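Ethylbenzene dehydrogenase beta-subunit (Aromatoleum aromaticum, PDB 2IVF) is an iron-sulfur subunit of the 4Fe-4S dicluster family, holding three SF4 clusters and one fe3-s4 cluster in a three-chain assembly. Local coordinates at residues 254-259 with 310-315; 247-252 with 325-330. All coordinates share one frame; numbering follows the deposited sequence.

Contact 1 (254-259 with 310-315). With PO4 (phosphate ion), chain P.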
ATOM      1  N   TRP B 254      -9.815  32.278   4.918  1.00 24.13           N
ATOM      2  CA  TRP B 254      -8.424  32.141   5.321  1.00 24.27           C
ATOM      3  C   TRP B 254      -7.473  32.288   4.152  1.00 24.41           C
ATOM      4  O   TRP B 254      -6.296  32.617   4.342  1.00 22.46           O
ATOM      5  CB  TRP B 254      -8.206  30.782   5.996  1.00 23.71           C
ATOM      6  CG  TRP B 254      -8.737  30.792   7.354  1.00 22.66           C
ATOM      7  CD1 TRP B 254      -9.982  30.411   7.740  1.00 23.33           C
ATOM      8  CD2 TRP B 254      -8.062  31.240   8.544  1.00 23.29           C
ATOM      9  NE1 TRP B 254     -10.130  30.604   9.087  1.00 24.32           N
ATOM     10  CE2 TRP B 254      -8.963  31.115   9.604  1.00 20.48           C
ATOM     11  CE3 TRP B 254      -6.782  31.751   8.805  1.00 24.97           C
ATOM     12  CZ2 TRP B 254      -8.626  31.462  10.936  1.00 22.81           C
ATOM     13  CZ3 TRP B 254      -6.440  32.070  10.120  1.00 22.96           C
ATOM     14  CH2 TRP B 254      -7.362  31.949  11.166  1.00 24.07           C
ATOM     15  N   LYS B 255      -7.963  31.955   2.965  1.00 24.80           N
ATOM     16  CA  LYS B 255      -7.211  32.011   1.707  1.00 24.81           C
ATOM     17  C   LYS B 255      -5.914  31.212   1.794  1.00 24.27           C
ATOM     18  O   LYS B 255      -4.862  31.691   1.408  1.00 24.22           O
ATOM     19  CB  LYS B 255      -6.916  33.453   1.298  1.00 25.83           C
ATOM     20  CG  LYS B 255      -8.120  34.374   1.421  1.00 27.17           C
ATOM     21  CD  LYS B 255      -7.907  35.772   0.847  1.00 29.24           C
ATOM     22  CE  LYS B 255      -9.194  36.635   0.987  1.00 34.20           C
ATOM     23  NZ  LYS B 255      -9.632  37.100   2.408  1.00 37.75           N
ATOM     24  N   VAL B 256      -6.010  29.989   2.281  1.00 23.30           N
ATOM     25  CA  VAL B 256      -4.819  29.115   2.436  1.00 22.46           C
ATOM     26  C   VAL B 256      -4.797  28.009   1.402  1.00 22.71           C
ATOM     27  O   VAL B 256      -3.861  27.233   1.337  1.00 24.14           O
ATOM     28  CB  VAL B 256      -4.751  28.480   3.859  1.00 23.93           C
ATOM     29  CG1 VAL B 256      -4.406  29.566   4.884  1.00 21.51           C
ATOM     30  CG2 VAL B 256      -6.055  27.756   4.192  1.00 21.00           C
ATOM     31  N   ALA B 257      -5.860  27.939   0.593  1.00 23.13           N
ATOM     32  CA  ALA B 257      -6.000  26.919  -0.414  1.00 22.61           C
ATOM     33  C   ALA B 257      -5.857  27.658  -1.769  1.00 21.48           C
ATOM     34  O   ALA B 257      -6.624  28.581  -2.072  1.00 21.80           O
ATOM     35  CB  ALA B 257      -7.335  26.197  -0.270  1.00 21.09           C
ATOM     36  N   LEU B 258      -4.810  27.316  -2.508  1.00 21.65           N
ATOM     37  CA  LEU B 258      -4.391  28.023  -3.700  1.00 21.85           C
ATOM     38  C   LEU B 258      -4.541  27.208  -4.973  1.00 21.08           C
ATOM     39  O   LEU B 258      -4.343  26.010  -4.990  1.00 22.05           O
ATOM     40  CB  LEU B 258      -2.918  28.434  -3.576  1.00 21.63           C
ATOM     41  CG  LEU B 258      -2.552  29.236  -2.343  1.00 21.88           C
ATOM     42  CD1 LEU B 258      -1.041  29.378  -2.243  1.00 23.62           C
ATOM     43  CD2 LEU B 258      -3.285  30.608  -2.283  1.00 23.46           C
ATOM     44  N   PRO B 259      -4.834  27.897  -6.084  1.00 22.96           N
ATOM     45  CA  PRO B 259      -5.006  27.236  -7.342  1.00 22.70           C
ATOM     46  C   PRO B 259      -3.733  26.713  -7.929  1.00 23.00           C
ATOM     47  O   PRO B 259      -2.649  27.299  -7.756  1.00 24.54           O
ATOM     48  CB  PRO B 259      -5.559  28.344  -8.256  1.00 22.51           C
ATOM     49  CG  PRO B 259      -5.045  29.571  -7.712  1.00 23.76           C
ATOM     50  CD  PRO B 259      -5.028  29.347  -6.201  1.00 22.50           C
ATOM     51  N   LEU B 310       2.127  29.862   4.044  1.00 22.60           N
ATOM     52  CA  LEU B 310       2.962  29.071   4.924  1.00 22.93           C
ATOM     53  C   LEU B 310       3.068  29.763   6.268  1.00 23.00           C
ATOM     54  O   LEU B 310       3.040  29.117   7.339  1.00 23.72           O
ATOM     55  CB  LEU B 310       4.346  28.816   4.281  1.00 23.88           C
ATOM     56  CG  LEU B 310       4.328  27.945   3.013  1.00 24.88           C
ATOM     57  CD1 LEU B 310       5.747  27.868   2.408  1.00 24.76           C
ATOM     58  CD2 LEU B 310       3.762  26.535   3.266  1.00 26.24           C
ATOM     59  N   ALA B 311       3.164  31.093   6.237  1.00 20.92           N
ATOM     60  CA  ALA B 311       3.289  31.855   7.458  1.00 21.83           C
ATOM     61  C   ALA B 311       2.007  31.739   8.335  1.00 22.29           C
ATOM     62  O   ALA B 311       2.096  31.645   9.558  1.00 23.19           O
ATOM     63  CB  ALA B 311       3.627  33.291   7.146  1.00 18.87           C
ATOM     64  N   VAL B 312       0.850  31.753   7.671  1.00 22.58           N
ATOM     65  CA  VAL B 312      -0.466  31.617   8.316  1.00 22.13           C
ATOM     66  C   VAL B 312      -0.538  30.206   8.928  1.00 21.89           C
ATOM     67  O   VAL B 312      -0.964  30.046  10.067  1.00 21.60           O
ATOM     68  CB  VAL B 312      -1.584  31.846   7.302  1.00 20.88           C
ATOM     69  CG1 VAL B 312      -3.008  31.487   7.891  1.00 19.86           C
ATOM     70  CG2 VAL B 312      -1.560  33.279   6.805  1.00 20.84           C
ATOM     71  N   LEU B 313      -0.161  29.184   8.168  1.00 22.05           N
ATOM     72  CA  LEU B 313      -0.204  27.823   8.675  1.00 22.15           C
ATOM     73  C   LEU B 313       0.644  27.695   9.931  1.00 22.22           C
ATOM     74  O   LEU B 313       0.219  27.088  10.909  1.00 22.83           O
ATOM     75  CB  LEU B 313       0.278  26.818   7.654  1.00 22.77           C
ATOM     76  CG  LEU B 313      -0.638  26.616   6.433  1.00 21.92           C
ATOM     77  CD1 LEU B 313       0.036  25.825   5.367  1.00 24.03           C
ATOM     78  CD2 LEU B 313      -1.945  25.926   6.866  1.00 22.97           C
ATOM     79  N   HIS B 314       1.839  28.259   9.896  1.00 21.95           N
ATOM     80  CA  HIS B 314       2.723  28.143  11.046  1.00 23.19           C
ATOM     81  C   HIS B 314       2.187  28.938  12.198  1.00 21.90           C
ATOM     82  O   HIS B 314       2.243  28.467  13.325  1.00 22.84           O
ATOM     83  CB  HIS B 314       4.146  28.489  10.656  1.00 24.11           C
ATOM     84  CG  HIS B 314       4.787  27.431   9.809  1.00 28.77           C
ATOM     85  ND1 HIS B 314       5.134  26.183  10.306  1.00 36.24           N
ATOM     86  CD2 HIS B 314       5.073  27.396   8.486  1.00 31.97           C
ATOM     87  CE1 HIS B 314       5.643  25.449   9.333  1.00 35.08           C
ATOM     88  NE2 HIS B 314       5.605  26.156   8.213  1.00 35.27           N
ATOM     89  N   THR B 315       1.614  30.125  11.938  1.00 21.79           N
ATOM     90  CA  THR B 315       1.104  30.949  13.014  1.00 21.14           C
ATOM     91  C   THR B 315      -0.070  30.233  13.685  1.00 20.56           C
ATOM     92  O   THR B 315      -0.160  30.134  14.923  1.00 20.18           O
ATOM     93  CB  THR B 315       0.673  32.318  12.502  1.00 20.39           C
ATOM     94  OG1 THR B 315       1.845  32.962  12.025  1.00 23.09           O
ATOM     95  CG2 THR B 315       0.098  33.191  13.603  1.00 22.24           C
TER
HETATM   96  P   PO4 P1354       5.005  26.004  13.770  1.00 47.87           P
HETATM   97  O1  PO4 P1354       3.752  26.682  14.318  1.00 47.02           O
HETATM   98  O2  PO4 P1354       4.612  25.261  12.487  1.00 44.04           O
HETATM   99  O3  PO4 P1354       6.092  27.026  13.468  1.00 47.03           O
HETATM  100  O4  PO4 P1354       5.513  25.015  14.798  1.00 48.56           O

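Contact 2 (247-252 with 325-330)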
ATOM      1  N   VAL B 247     -14.688  24.476   2.218  1.00 22.74           N
ATOM      2  CA  VAL B 247     -14.036  24.989   1.019  1.00 22.69           C
ATOM      3  C   VAL B 247     -14.109  26.524   0.987  1.00 22.93           C
ATOM      4  O   VAL B 247     -13.141  27.181   0.686  1.00 23.60           O
ATOM      5  CB  VAL B 247     -14.544  24.317  -0.297  1.00 23.97           C
ATOM      6  CG1 VAL B 247     -14.175  22.836  -0.308  1.00 19.85           C
ATOM      7  CG2 VAL B 247     -16.034  24.501  -0.495  1.00 22.97           C
ATOM      8  N   HIS B 248     -15.248  27.098   1.296  1.00 22.81           N
ATOM      9  CA  HIS B 248     -15.328  28.540   1.318  1.00 22.56           C
ATOM     10  C   HIS B 248     -14.373  29.142   2.333  1.00 22.54           C
ATOM     11  O   HIS B 248     -13.668  30.119   2.034  1.00 23.31           O
ATOM     12  CB  HIS B 248     -16.720  29.012   1.665  1.00 23.14           C
ATOM     13  CG  HIS B 248     -16.808  30.487   1.659  1.00 23.51           C
ATOM     14  ND1 HIS B 248     -17.082  31.196   0.516  1.00 25.24           N
ATOM     15  CD2 HIS B 248     -16.608  31.394   2.640  1.00 26.59           C
ATOM     16  CE1 HIS B 248     -17.084  32.488   0.805  1.00 27.15           C
ATOM     17  NE2 HIS B 248     -16.785  32.632   2.084  1.00 23.62           N
ATOM     18  N   LYS B 249     -14.298  28.523   3.516  1.00 22.68           N
ATOM     19  CA  LYS B 249     -13.457  29.036   4.616  1.00 22.67           C
ATOM     20  C   LYS B 249     -11.961  28.975   4.328  1.00 23.13           C
ATOM     21  O   LYS B 249     -11.206  29.874   4.695  1.00 23.10           O
ATOM     22  CB  LYS B 249     -13.790  28.303   5.909  1.00 21.72           C
ATOM     23  CG  LYS B 249     -15.128  28.730   6.468  1.00 23.19           C
ATOM     24  CD  LYS B 249     -15.540  27.858   7.648  1.00 23.45           C
ATOM     25  CE  LYS B 249     -16.998  28.148   8.097  1.00 25.70           C
ATOM     26  NZ  LYS B 249     -17.395  27.127   9.062  1.00 28.00           N
ATOM     27  N   LEU B 250     -11.543  27.947   3.633  1.00 23.28           N
ATOM     28  CA  LEU B 250     -10.126  27.772   3.269  1.00 23.22           C
ATOM     29  C   LEU B 250      -9.689  28.556   2.054  1.00 23.71           C
ATOM     30  O   LEU B 250      -8.559  29.090   2.050  1.00 23.76           O
ATOM     31  CB  LEU B 250      -9.832  26.294   3.074  1.00 23.10           C
ATOM     32  CG  LEU B 250     -10.025  25.416   4.321  1.00 22.88           C
ATOM     33  CD1 LEU B 250      -9.860  23.977   3.973  1.00 23.15           C
ATOM     34  CD2 LEU B 250      -9.119  25.786   5.556  1.00 21.82           C
ATOM     35  N   VAL B 251     -10.585  28.696   1.062  1.00 22.96           N
ATOM     36  CA  VAL B 251     -10.246  29.366  -0.230  1.00 23.52           C
ATOM     37  C   VAL B 251     -10.483  30.857  -0.115  1.00 23.88           C
ATOM     38  O   VAL B 251      -9.628  31.672  -0.509  1.00 23.01           O
ATOM     39  CB  VAL B 251     -11.078  28.779  -1.416  1.00 24.25           C
ATOM     40  CG1 VAL B 251     -10.855  29.539  -2.774  1.00 23.94           C
ATOM     41  CG2 VAL B 251     -10.803  27.297  -1.628  1.00 21.74           C
ATOM     42  N   LYS B 252     -11.635  31.216   0.458  1.00 24.31           N
ATOM     43  CA  LYS B 252     -12.081  32.597   0.447  1.00 25.66           C
ATOM     44  C   LYS B 252     -11.809  33.364   1.721  1.00 25.25           C
ATOM     45  O   LYS B 252     -11.526  34.547   1.655  1.00 26.07           O
ATOM     46  CB  LYS B 252     -13.578  32.689   0.137  1.00 26.93           C
ATOM     47  CG  LYS B 252     -14.014  32.109  -1.192  1.00 30.77           C
ATOM     48  CD  LYS B 252     -13.297  32.709  -2.380  1.00 33.69           C
ATOM     49  CE  LYS B 252     -13.674  34.125  -2.597  1.00 34.63           C
ATOM     50  NZ  LYS B 252     -13.153  34.532  -3.944  1.00 35.69           N
ATOM     51  N   GLY B 325      -6.311  28.161  20.506  1.00 25.84           N
ATOM     52  CA  GLY B 325      -7.237  27.691  19.461  1.00 25.18           C
ATOM     53  C   GLY B 325      -6.937  28.271  18.073  1.00 25.03           C
ATOM     54  O   GLY B 325      -6.144  29.206  17.915  1.00 23.38           O
ATOM     55  N   SER B 326      -7.574  27.705  17.062  1.00 23.67           N
ATOM     56  CA  SER B 326      -7.482  28.213  15.717  1.00 22.92           C
ATOM     57  C   SER B 326      -8.584  27.625  14.882  1.00 23.10           C
ATOM     58  O   SER B 326      -8.650  26.417  14.710  1.00 23.13           O
ATOM     59  CB  SER B 326      -6.117  27.868  15.099  1.00 22.95           C
ATOM     60  OG  SER B 326      -6.126  28.111  13.715  1.00 23.09           O
ATOM     61  N   GLU B 327      -9.455  28.457  14.345  1.00 22.25           N
ATOM     62  CA  GLU B 327     -10.435  27.954  13.376  1.00 22.65           C
ATOM     63  C   GLU B 327      -9.778  27.249  12.233  1.00 21.50           C
ATOM     64  O   GLU B 327     -10.298  26.238  11.722  1.00 20.50           O
ATOM     65  CB  GLU B 327     -11.308  29.076  12.837  1.00 22.96           C
ATOM     66  CG  GLU B 327     -12.279  28.593  11.772  1.00 24.55           C
ATOM     67  CD  GLU B 327     -13.043  29.712  11.083  1.00 27.01           C
ATOM     68  OE1 GLU B 327     -12.456  30.762  10.801  1.00 30.96           O
ATOM     69  OE2 GLU B 327     -14.254  29.508  10.818  1.00 32.68           O
ATOM     70  N   LEU B 328      -8.608  27.743  11.826  1.00 20.64           N
ATOM     71  CA  LEU B 328      -7.962  27.213  10.656  1.00 20.25           C
ATOM     72  C   LEU B 328      -7.523  25.815  10.935  1.00 20.78           C
ATOM     73  O   LEU B 328      -7.769  24.916  10.142  1.00 20.98           O
ATOM     74  CB  LEU B 328      -6.745  28.041  10.211  1.00 20.61           C
ATOM     75  CG  LEU B 328      -6.018  27.444   8.997  1.00 21.48           C
ATOM     76  CD1 LEU B 328      -6.941  27.316   7.737  1.00 17.99           C
ATOM     77  CD2 LEU B 328      -4.794  28.250   8.664  1.00 18.41           C
ATOM     78  N   MET B 329      -6.859  25.610  12.061  1.00 21.93           N
ATOM     79  CA  MET B 329      -6.456  24.274  12.417  1.00 22.25           C
ATOM     80  C   MET B 329      -7.648  23.358  12.643  1.00 22.76           C
ATOM     81  O   MET B 329      -7.567  22.207  12.322  1.00 23.10           O
ATOM     82  CB  MET B 329      -5.493  24.281  13.576  1.00 23.00           C
ATOM     83  CG  MET B 329      -4.215  25.049  13.206  1.00 24.37           C
ATOM     84  SD  MET B 329      -3.176  24.097  12.066  1.00 26.70           S
ATOM     85  CE  MET B 329      -2.807  25.291  10.765  1.00 26.43           C
ATOM     86  N   ASP B 330      -8.735  23.884  13.174  1.00 23.01           N
ATOM     87  CA  ASP B 330      -9.937  23.083  13.374  1.00 23.11           C
ATOM     88  C   ASP B 330     -10.454  22.580  12.029  1.00 23.20           C
ATOM     89  O   ASP B 330     -10.836  21.410  11.878  1.00 23.11           O
ATOM     90  CB  ASP B 330     -11.021  23.933  14.028  1.00 23.74           C
ATOM     91  CG  ASP B 330     -10.792  24.198  15.515  1.00 27.40           C
ATOM     92  OD1 ASP B 330     -10.001  23.524  16.182  1.00 29.24           O
ATOM     93  OD2 ASP B 330     -11.490  25.084  16.054  1.00 33.14           O
TER
HETATM   94  O   HOH W   1     -15.649  27.261  11.102  1.00 33.67           O

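Contact 1 (254-259 with 310-315)
Both close apolar pairs of the contact run through one methyl, Val312 CG1, shared by Trp254 and Val256. On the tryptophan it lies at the ring edge near the ring plane, 3.9 Å from CE3, so it borders the six-membered ring without covering a face. On Val256 it meets CG1 at 3.8 Å, and the two valine side chains cross at about a right angle. With CG1 of Val312 anti to the backbone N (chi1 171°), this methyl is the branch directed at both partners. The far side of the indole is tied down by polar chemistry: NE1 hydrogen-bonds to Glu327 OE1, which helps to fix the turn of the ring.

Polar contacts within 310-315 follow the helix. Ala311 O accepts from Thr315 N at 2.9 Å and from Thr315 OG1 at 2.8 Å, the two donors arriving from opposite faces of its carbonyl plane. His314 offers ND1, at its ring edge, to O2 of a phosphate probably left from crystallisation; the bond is modelled very short, and its exact length is doubtful. Arg317 and Arg321 also bind this ion.

Loop 254-257 leads from helix 246-253 to strand 258-259, at the edge of the mixed sheet within this chain, and packs against helix 306-321, where Val256 also touches Val309, while Leu328 of helix 327-333 touches Trp254, Val256 and Val312.

Contact 2 (247-252 with 325-330)
The flat carboxylate of Glu327 brings OE2 against the aliphatic part of Lys249, 3.8 Å from CD, with the two side chains crossing at about a right angle. With CG anti to the backbone N (chi1 177°) and the chain extended beyond it, Glu327 reaches across to the Lys249 side chain. Another flat group, the His248 ring, is packed within its own helix: Lys252 CB, one turn on, lies 3.6 Å above one face, offset toward the rim. Deeper in the contact, Leu250 and Leu328 meet through one methyl each. Their CD2 and CD1 atoms are 3.4 Å apart, tighter than usual for two carbons, and Leu250 also touches Leu331 and Leu332.

Ser326 caps helix 327-333: OG accepts from Met329 N at 3.1 Å with a nearly straight N-H...O angle of 173°, and more weakly from Leu328 N. The same OG is hydrogen-bonded to Glu316.

Lys249 NZ stands 4.3 Å from Glu327 OE2, beyond a salt bridge. A water closes this gap, accepting from NZ at 2.7 Å and donating to OE2 at 2.7 Å. The carboxylate lies near two lysines of one helix, Lys253 in a salt bridge to OE1 and Lys249 through water, which probably favours its charged form: a water-mediated polar margin beside a close leucine pair.

Overall arrangement
Contact 1 is nested along the chain inside the loop closed by contact 2, and their centres are 9 Å apart. The first segments follow each other with one residue between them, at the end of helix 246-253: Trp254 N lies 2.8 Å from Lys249 O and Val256 N lies 2.7 Å from Leu250 O, both probable hydrogen bonds. Lys255, with positive phi, turns the chain out of the helix. The second segments lie on successive helices, 306-321 and 327-333. Leu328 joins the two contacts, its CD1 lying 3.7 Å from Val256 CG2. The Leu250 side chain of contact 2 is about 13 Å from a bound SF4 cluster; no residue touching across either contact lines a cluster pocket.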